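Local coordinates for intergenic-region protein (Escherichia coli CFT073, PDB 2WJ9), which probably inhibits type I restriction enzymes as an antirestriction protein and forms a two-chain assembly, at residues A138-L141 / M142-H146; E152-A155 / M156-H159; H159-R162 / L163-Y166. All coordinates share one frame; numbering follows the deposited sequence.

Contact 1 (A138-L141 / M142-H146)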
loop_
_atom_site.group_PDB
_atom_site.type_symbol
_atom_site.label_atom_id
_atom_site.label_comp_id
_atom_site.label_asym_id
_atom_site.label_seq_id
_atom_site.Cartn_x
_atom_site.Cartn_y
_atom_site.Cartn_z
ATOM N N ALA B 138 -7.994 -8.376 -10.707
ATOM C CA ALA B 138 -8.979 -8.684 -9.663
ATOM C C ALA B 138 -8.679 -9.994 -8.928
ATOM O O ALA B 138 -8.690 -10.028 -7.687
ATOM C CB ALA B 138 -10.386 -8.717 -10.256
ATOM N N ALA B 139 -8.395 -11.061 -9.671
ATOM C CA ALA B 139 -8.044 -12.346 -9.055
ATOM C C ALA B 139 -6.778 -12.258 -8.179
ATOM O O ALA B 139 -6.712 -12.855 -7.094
ATOM C CB ALA B 139 -7.894 -13.428 -10.111
ATOM N N CYS B 140 -5.770 -11.537 -8.657
ATOM C CA CYS B 140 -4.544 -11.346 -7.878
ATOM C C CYS B 140 -4.766 -10.532 -6.588
ATOM O O CYS B 140 -4.202 -10.851 -5.532
ATOM C CB CYS B 140 -3.450 -10.705 -8.742
ATOM S SG CYS B 140 -2.799 -11.770 -10.081
ATOM N N LEU B 141 -5.570 -9.479 -6.672
ATOM C CA LEU B 141 -5.915 -8.705 -5.469
ATOM C C LEU B 141 -6.546 -9.569 -4.377
ATOM O O LEU B 141 -6.162 -9.473 -3.210
ATOM C CB LEU B 141 -6.822 -7.522 -5.812
ATOM C CG LEU B 141 -6.129 -6.391 -6.582
ATOM C CD1 LEU B 141 -7.152 -5.402 -7.154
ATOM C CD2 LEU B 141 -5.083 -5.668 -5.683
ATOM N N MET B 142 -7.519 -10.395 -4.757
ATOM C CA MET B 142 -8.204 -11.293 -3.820
ATOM C C MET B 142 -7.219 -12.289 -3.213
ATOM O O MET B 142 -7.251 -12.568 -2.005
ATOM C CB MET B 142 -9.318 -12.058 -4.546
ATOM C CG MET B 142 -10.417 -11.178 -5.116
ATOM S SD MET B 142 -11.354 -10.319 -3.840
ATOM C CE MET B 142 -12.404 -11.623 -3.193
ATOM N N THR B 143 -6.348 -12.834 -4.061
ATOM C CA THR B 143 -5.313 -13.783 -3.619
ATOM C C THR B 143 -4.377 -13.147 -2.577
ATOM O O THR B 143 -4.156 -13.716 -1.506
ATOM C CB THR B 143 -4.464 -14.283 -4.814
ATOM O OG1 THR B 143 -5.329 -14.900 -5.777
ATOM C CG2 THR B 143 -3.396 -15.289 -4.344
ATOM N N TYR B 144 -3.852 -11.966 -2.890
ATOM C CA TYR B 144 -2.874 -11.298 -2.019
ATOM C C TYR B 144 -3.478 -10.887 -0.664
ATOM O O TYR B 144 -2.853 -11.052 0.392
ATOM C CB TYR B 144 -2.247 -10.068 -2.706
ATOM C CG TYR B 144 -1.466 -10.300 -4.005
ATOM C CD1 TYR B 144 -1.189 -11.587 -4.490
ATOM C CD2 TYR B 144 -0.970 -9.203 -4.742
ATOM C CE1 TYR B 144 -0.465 -11.773 -5.686
ATOM C CE2 TYR B 144 -0.260 -9.386 -5.929
ATOM C CZ TYR B 144 -0.016 -10.662 -6.398
ATOM O OH TYR B 144 0.680 -10.864 -7.568
ATOM N N SER B 145 -4.687 -10.340 -0.693
ATOM C CA SER B 145 -5.348 -9.894 0.533
ATOM C C SER B 145 -5.673 -11.076 1.452
ATOM O O SER B 145 -5.431 -11.019 2.656
ATOM C CB SER B 145 -6.611 -9.083 0.213
ATOM O OG SER B 145 -7.456 -9.747 -0.714
ATOM N N HIS B 146 -6.218 -12.148 0.878
ATOM C CA HIS B 146 -6.503 -13.360 1.630
ATOM C C HIS B 146 -5.230 -13.937 2.252
ATOM O O HIS B 146 -5.187 -14.259 3.435
ATOM C CB HIS B 146 -7.195 -14.389 0.721
ATOM C CG HIS B 146 -7.688 -15.607 1.435
ATOM N ND1 HIS B 146 -6.879 -16.689 1.714
ATOM C CD2 HIS B 146 -8.924 -15.935 1.886
ATOM C CE1 HIS B 146 -7.591 -17.617 2.329
ATOM N NE2 HIS B 146 -8.834 -17.186 2.444
#

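Contact 2 (E152-A155 / M156-H159)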
loop_
_atom_site.group_PDB
_atom_site.type_symbol
_atom_site.label_atom_id
_atom_site.label_comp_id
_atom_site.label_asym_id
_atom_site.label_seq_id
_atom_site.Cartn_x
_atom_site.Cartn_y
_atom_site.Cartn_z
ATOM N N GLU B 152 -0.043 -13.405 8.075
ATOM C CA GLU B 152 0.448 -12.233 8.820
ATOM C C GLU B 152 1.859 -11.819 8.358
ATOM O O GLU B 152 2.675 -11.352 9.156
ATOM C CB GLU B 152 0.398 -12.475 10.338
ATOM C CG GLU B 152 -0.991 -12.289 10.962
ATOM C CD GLU B 152 -1.403 -10.829 11.142
ATOM O OE1 GLU B 152 -0.558 -9.913 11.000
ATOM O OE2 GLU B 152 -2.584 -10.590 11.455
ATOM N N CYS B 153 2.122 -11.980 7.064
ATOM C CA CYS B 153 3.403 -11.610 6.463
ATOM C C CYS B 153 3.278 -10.250 5.760
ATOM O O CYS B 153 2.603 -10.122 4.738
ATOM C CB CYS B 153 3.842 -12.688 5.476
ATOM S SG CYS B 153 5.465 -12.387 4.787
ATOM N N TYR B 154 3.945 -9.235 6.303
ATOM C CA TYR B 154 3.802 -7.871 5.780
ATOM C C TYR B 154 4.294 -7.721 4.335
ATOM O O TYR B 154 3.849 -6.834 3.613
ATOM C CB TYR B 154 4.501 -6.853 6.694
ATOM C CG TYR B 154 3.784 -6.606 8.006
ATOM C CD1 TYR B 154 2.764 -5.662 8.101
ATOM C CD2 TYR B 154 4.130 -7.313 9.154
ATOM C CE1 TYR B 154 2.098 -5.434 9.303
ATOM C CE2 TYR B 154 3.469 -7.086 10.366
ATOM C CZ TYR B 154 2.453 -6.148 10.431
ATOM O OH TYR B 154 1.804 -5.918 11.636
ATOM N N ALA B 155 5.206 -8.583 3.908
ATOM C CA ALA B 155 5.623 -8.593 2.498
ATOM C C ALA B 155 4.438 -8.884 1.555
ATOM O O ALA B 155 4.373 -8.337 0.461
ATOM C CB ALA B 155 6.753 -9.596 2.269
ATOM N N MET B 156 3.497 -9.726 1.987
ATOM C CA MET B 156 2.303 -10.032 1.174
ATOM C C MET B 156 1.366 -8.816 1.154
ATOM O O MET B 156 0.818 -8.459 0.095
ATOM C CB MET B 156 1.581 -11.283 1.695
ATOM C CG MET B 156 0.420 -11.777 0.817
ATOM S SD MET B 156 0.807 -12.723 -0.673
ATOM C CE MET B 156 1.274 -11.451 -1.853
ATOM N N THR B 157 1.199 -8.193 2.324
ATOM C CA THR B 157 0.445 -6.932 2.468
ATOM C C THR B 157 0.961 -5.846 1.510
ATOM O O THR B 157 0.181 -5.145 0.851
ATOM C CB THR B 157 0.498 -6.382 3.928
ATOM O OG1 THR B 157 0.418 -7.452 4.883
ATOM C CG2 THR B 157 -0.632 -5.376 4.191
ATOM N N VAL B 158 2.282 -5.696 1.428
ATOM C CA VAL B 158 2.850 -4.711 0.520
ATOM C C VAL B 158 2.532 -4.997 -0.960
ATOM O O VAL B 158 2.177 -4.075 -1.692
ATOM C CB VAL B 158 4.358 -4.545 0.758
ATOM C CG1 VAL B 158 5.003 -3.737 -0.368
ATOM C CG2 VAL B 158 4.603 -3.910 2.136
ATOM N N HIS B 159 2.626 -6.257 -1.383
ATOM C CA HIS B 159 2.165 -6.655 -2.724
ATOM C C HIS B 159 0.693 -6.262 -2.965
ATOM O O HIS B 159 0.343 -5.766 -4.042
ATOM C CB HIS B 159 2.385 -8.158 -2.976
ATOM C CG HIS B 159 3.722 -8.481 -3.574
ATOM N ND1 HIS B 159 4.127 -7.991 -4.798
ATOM C CD2 HIS B 159 4.746 -9.244 -3.118
ATOM C CE1 HIS B 159 5.349 -8.422 -5.062
ATOM N NE2 HIS B 159 5.747 -9.191 -4.063
#

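Contact 3 (H159-R162 / L163-Y166)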
loop_
_atom_site.group_PDB
_atom_site.type_symbol
_atom_site.label_atom_id
_atom_site.label_comp_id
_atom_site.label_asym_id
_atom_site.label_seq_id
_atom_site.Cartn_x
_atom_site.Cartn_y
_atom_site.Cartn_z
ATOM N N HIS B 159 2.626 -6.257 -1.383
ATOM C CA HIS B 159 2.165 -6.655 -2.724
ATOM C C HIS B 159 0.693 -6.262 -2.965
ATOM O O HIS B 159 0.343 -5.766 -4.042
ATOM C CB HIS B 159 2.385 -8.158 -2.976
ATOM C CG HIS B 159 3.722 -8.481 -3.574
ATOM N ND1 HIS B 159 4.127 -7.991 -4.798
ATOM C CD2 HIS B 159 4.746 -9.244 -3.118
ATOM C CE1 HIS B 159 5.349 -8.422 -5.062
ATOM N NE2 HIS B 159 5.747 -9.191 -4.063
ATOM N N TYR B 160 -0.164 -6.465 -1.964
ATOM C CA TYR B 160 -1.561 -6.050 -2.075
ATOM C C TYR B 160 -1.712 -4.539 -2.289
ATOM O O TYR B 160 -2.403 -4.107 -3.215
ATOM C CB TYR B 160 -2.364 -6.481 -0.845
ATOM C CG TYR B 160 -3.816 -6.027 -0.896
ATOM C CD1 TYR B 160 -4.689 -6.574 -1.824
ATOM C CD2 TYR B 160 -4.297 -5.034 -0.051
ATOM C CE1 TYR B 160 -6.011 -6.162 -1.906
ATOM C CE2 TYR B 160 -5.639 -4.614 -0.113
ATOM C CZ TYR B 160 -6.489 -5.185 -1.053
ATOM O OH TYR B 160 -7.823 -4.787 -1.135
ATOM N N TYR B 161 -1.061 -3.736 -1.444
ATOM C CA TYR B 161 -1.152 -2.269 -1.567
ATOM C C TYR B 161 -0.592 -1.781 -2.925
ATOM O O TYR B 161 -1.141 -0.880 -3.551
ATOM C CB TYR B 161 -0.453 -1.556 -0.387
ATOM C CG TYR B 161 -1.270 -1.487 0.898
ATOM C CD1 TYR B 161 -0.857 -2.146 2.045
ATOM C CD2 TYR B 161 -2.447 -0.735 0.972
ATOM C CE1 TYR B 161 -1.598 -2.090 3.224
ATOM C CE2 TYR B 161 -3.192 -0.674 2.154
ATOM C CZ TYR B 161 -2.763 -1.361 3.267
ATOM O OH TYR B 161 -3.480 -1.318 4.444
ATOM N N ARG B 162 0.482 -2.401 -3.390
ATOM C CA ARG B 162 1.122 -1.973 -4.642
ATOM C C ARG B 162 0.251 -2.258 -5.875
ATOM O O ARG B 162 0.094 -1.401 -6.747
ATOM C CB ARG B 162 2.518 -2.585 -4.766
ATOM C CG ARG B 162 3.514 -1.890 -3.837
ATOM C CD ARG B 162 4.854 -2.577 -3.773
ATOM N NE ARG B 162 5.809 -1.764 -3.021
ATOM C CZ ARG B 162 7.028 -2.154 -2.665
ATOM N NH1 ARG B 162 7.467 -3.370 -2.971
ATOM N NH2 ARG B 162 7.807 -1.312 -1.996
ATOM N N LEU B 163 -0.327 -3.449 -5.931
ATOM C CA LEU B 163 -1.281 -3.787 -7.003
ATOM C C LEU B 163 -2.593 -2.998 -6.894
ATOM O O LEU B 163 -3.166 -2.592 -7.916
ATOM C CB LEU B 163 -1.554 -5.295 -7.034
ATOM C CG LEU B 163 -2.439 -5.819 -8.177
ATOM C CD1 LEU B 163 -1.810 -5.540 -9.545
ATOM C CD2 LEU B 163 -2.718 -7.319 -7.978
ATOM N N ARG B 164 -3.079 -2.792 -5.667
ATOM C CA ARG B 164 -4.261 -1.965 -5.429
ATOM C C ARG B 164 -4.092 -0.568 -6.033
ATOM O O ARG B 164 -5.011 -0.051 -6.648
ATOM C CB ARG B 164 -4.588 -1.886 -3.923
ATOM C CG ARG B 164 -5.753 -0.965 -3.519
ATOM C CD ARG B 164 -5.965 -1.082 -1.997
ATOM N NE ARG B 164 -6.921 -0.145 -1.402
ATOM C CZ ARG B 164 -6.619 0.949 -0.700
ATOM N NH1 ARG B 164 -5.359 1.324 -0.504
ATOM N NH2 ARG B 164 -7.597 1.683 -0.186
ATOM N N ASP B 165 -2.909 0.036 -5.877
ATOM C CA ASP B 165 -2.653 1.359 -6.480
ATOM C C ASP B 165 -2.750 1.342 -8.011
ATOM O O ASP B 165 -3.311 2.258 -8.606
ATOM C CB ASP B 165 -1.274 1.901 -6.077
ATOM C CG ASP B 165 -1.267 2.575 -4.719
ATOM O OD1 ASP B 165 -2.313 2.613 -4.026
ATOM O OD2 ASP B 165 -0.188 3.095 -4.346
ATOM N N TYR B 166 -2.204 0.304 -8.637
ATOM C CA TYR B 166 -2.338 0.111 -10.086
ATOM C C TYR B 166 -3.814 -0.017 -10.502
ATOM O O TYR B 166 -4.234 0.567 -11.520
ATOM C CB TYR B 166 -1.537 -1.116 -10.532
ATOM C CG TYR B 166 -1.507 -1.342 -12.028
ATOM C CD1 TYR B 166 -0.907 -0.422 -12.882
ATOM C CD2 TYR B 166 -2.052 -2.490 -12.592
ATOM C CE1 TYR B 166 -0.867 -0.632 -14.249
ATOM C CE2 TYR B 166 -2.019 -2.703 -13.956
ATOM C CZ TYR B 166 -1.422 -1.773 -14.785
ATOM O OH TYR B 166 -1.380 -1.975 -16.152
HETATM O O HOH W 1 -3.017 0.788 -2.151
#

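Contact 1 (A138-L141 / M142-H146)
Ala138 O to Met142 N (3.2 Å) and Cys140 O to Tyr144 N (2.9 Å) are i to i+4 hydrogen bonds of one helix that carry residues 138-141 into 142-146 without a break. Ala139 O is gripped twice: Thr143 N reaches it at 3.1 Å from one face of the carbonyl plane, and Thr143 OG1 at 2.8 Å from the other. The second bond depends on chi1 of Thr143, -58°, which folds the hydroxyl beside its own backbone N and back over the preceding turn. Ser145 OG also turns back, to 2.8 Å from Leu141 O, but Met142 O is within reach of the same proton. This turn belongs to the buried middle of helix 132-151, where Leu141 meets Ile176 and Ile180 of helix 173-180 and Thr143 meets Val77 and Trp80 of helix 73-84. The Tyr144 ring lies back along the helix, one face over Cys140 O, which sits 3.1 Å above the ring plane toward its rim. Further out, Cys140 CB touches Tyr144 CZ at 4.2 Å, and Cys140 SG makes an oblique sulfur-aromatic contact, 5.5 Å from the ring centroid. The Tyr144 hydroxyl is hydrogen-bonded to Ala103 O of strand 103-107.

Contact 2 (E152-A155 / M156-H159)
The first turn of helix 154-168 opens at Cys153, its N-cap residue, whose carbonyl begins the helical hydrogen bonding. Cys153 O receives Met156 N at 2.9 Å, with the donor 48° out of the carbonyl plane, and Thr157 N more weakly at 3.4 Å. The next two carbonyls, Tyr154 O and Ala155 O, bind Val158 N at 2.9 Å and His159 N at 3.3 Å, continuing the i to i+4 pattern that the weak Thr157 bond begins. The side chains of the second turn lean back on these carbonyls. In Val158, chi1 of 168° sends CG1 anti to the backbone N and leaves CG2 beside that N, 3.4 Å from Tyr154 O. Thr157 CB also packs against Tyr154 O, and His159 sets CD2 3.7 Å from Ala155 O. The His159 ring stacks with Phe64 and anchors NE2 on His63 O, while Met156, bent at chi2 and chi3, carries its sulfur toward Tyr144 and Ala148 of helix 132-151. On the second subunit, Ala36 O takes a hydrogen bond from the Thr157 hydroxyl, and Ser35 OG and Ala36 N bond the Glu152 carboxylate. Cys153 SG is covalently linked to beta-mercaptoethanol, probably from crystallisation. A short turn joining two consecutive helices, with an N-cap starting the second, is typical of a helical hairpin, here placed at the subunit interface.

Contact 3 (H159-R162 / L163-Y166)
Tyr161 and Arg164 run side by side in the same direction, with ring and guanidinium planes turned 79° apart. Arg164 NH1 comes to the edge of the tyrosine ring, 3.9 Å from Tyr161 CD2 and near the ring plane, so the approach is not over a face. Tyr160 meets the same arginine differently: its ring plane is only 21° from the guanidinium, and Tyr160 CE2 touches the aliphatic Arg164 CD at 4.0 Å. Arg164 runs out beside both tyrosines because CG is anti to the backbone N (chi1 176°) and the chain stays extended to NE. A water joins the groups at the Tyr161 edge, donating to Tyr161 O and to Asp165 OD1 (2.7 Å) and accepting from Arg164 NH1 (2.9 Å). Tyr161 O is thus held both by the water and by Asp165 N (3.1 Å), one of the i to i+4 bonds of helix 154-168; Arg164 N to Tyr160 O (2.9 Å) is another. The charged ends also have partners on the second subunit. Arg164 NH1 forms a salt bridge with Asp165 of that chain, Asp165 OD2 returns the same bridge to its Arg164, and Arg164 NE binds its Thr41 O. Tyr160 OH is hydrogen-bonded to Glu40 O, and Tyr161 OH to Glu40 OE1, of the second subunit, whereas Leu163 packs onto Cys140 and Leu141 of helix 132-151. Arg-Asp bridges returned in both directions between two copies of one helix are the mark of a symmetric homodimer interface, here along helix 154-168.

In the fold
Along the chain, contact 1 comes first, within helix 132-151; a short turn then leads into contact 2 at the start of helix 154-168, and contact 3 follows directly, sharing His159 with it. All three join neighbouring residues of a helix, so none closes a long loop; they run in series, neither nesting nor crossing. The antiparallel helices 132-151 and 154-168 pack together, so that contact 1 borders both later contacts. Contact 1 also meets helices 73-84 and 173-180 and strand 103-107. Contacts 2 and 3 lie on the helix that also packs against the second subunit, joining core to dimer interface.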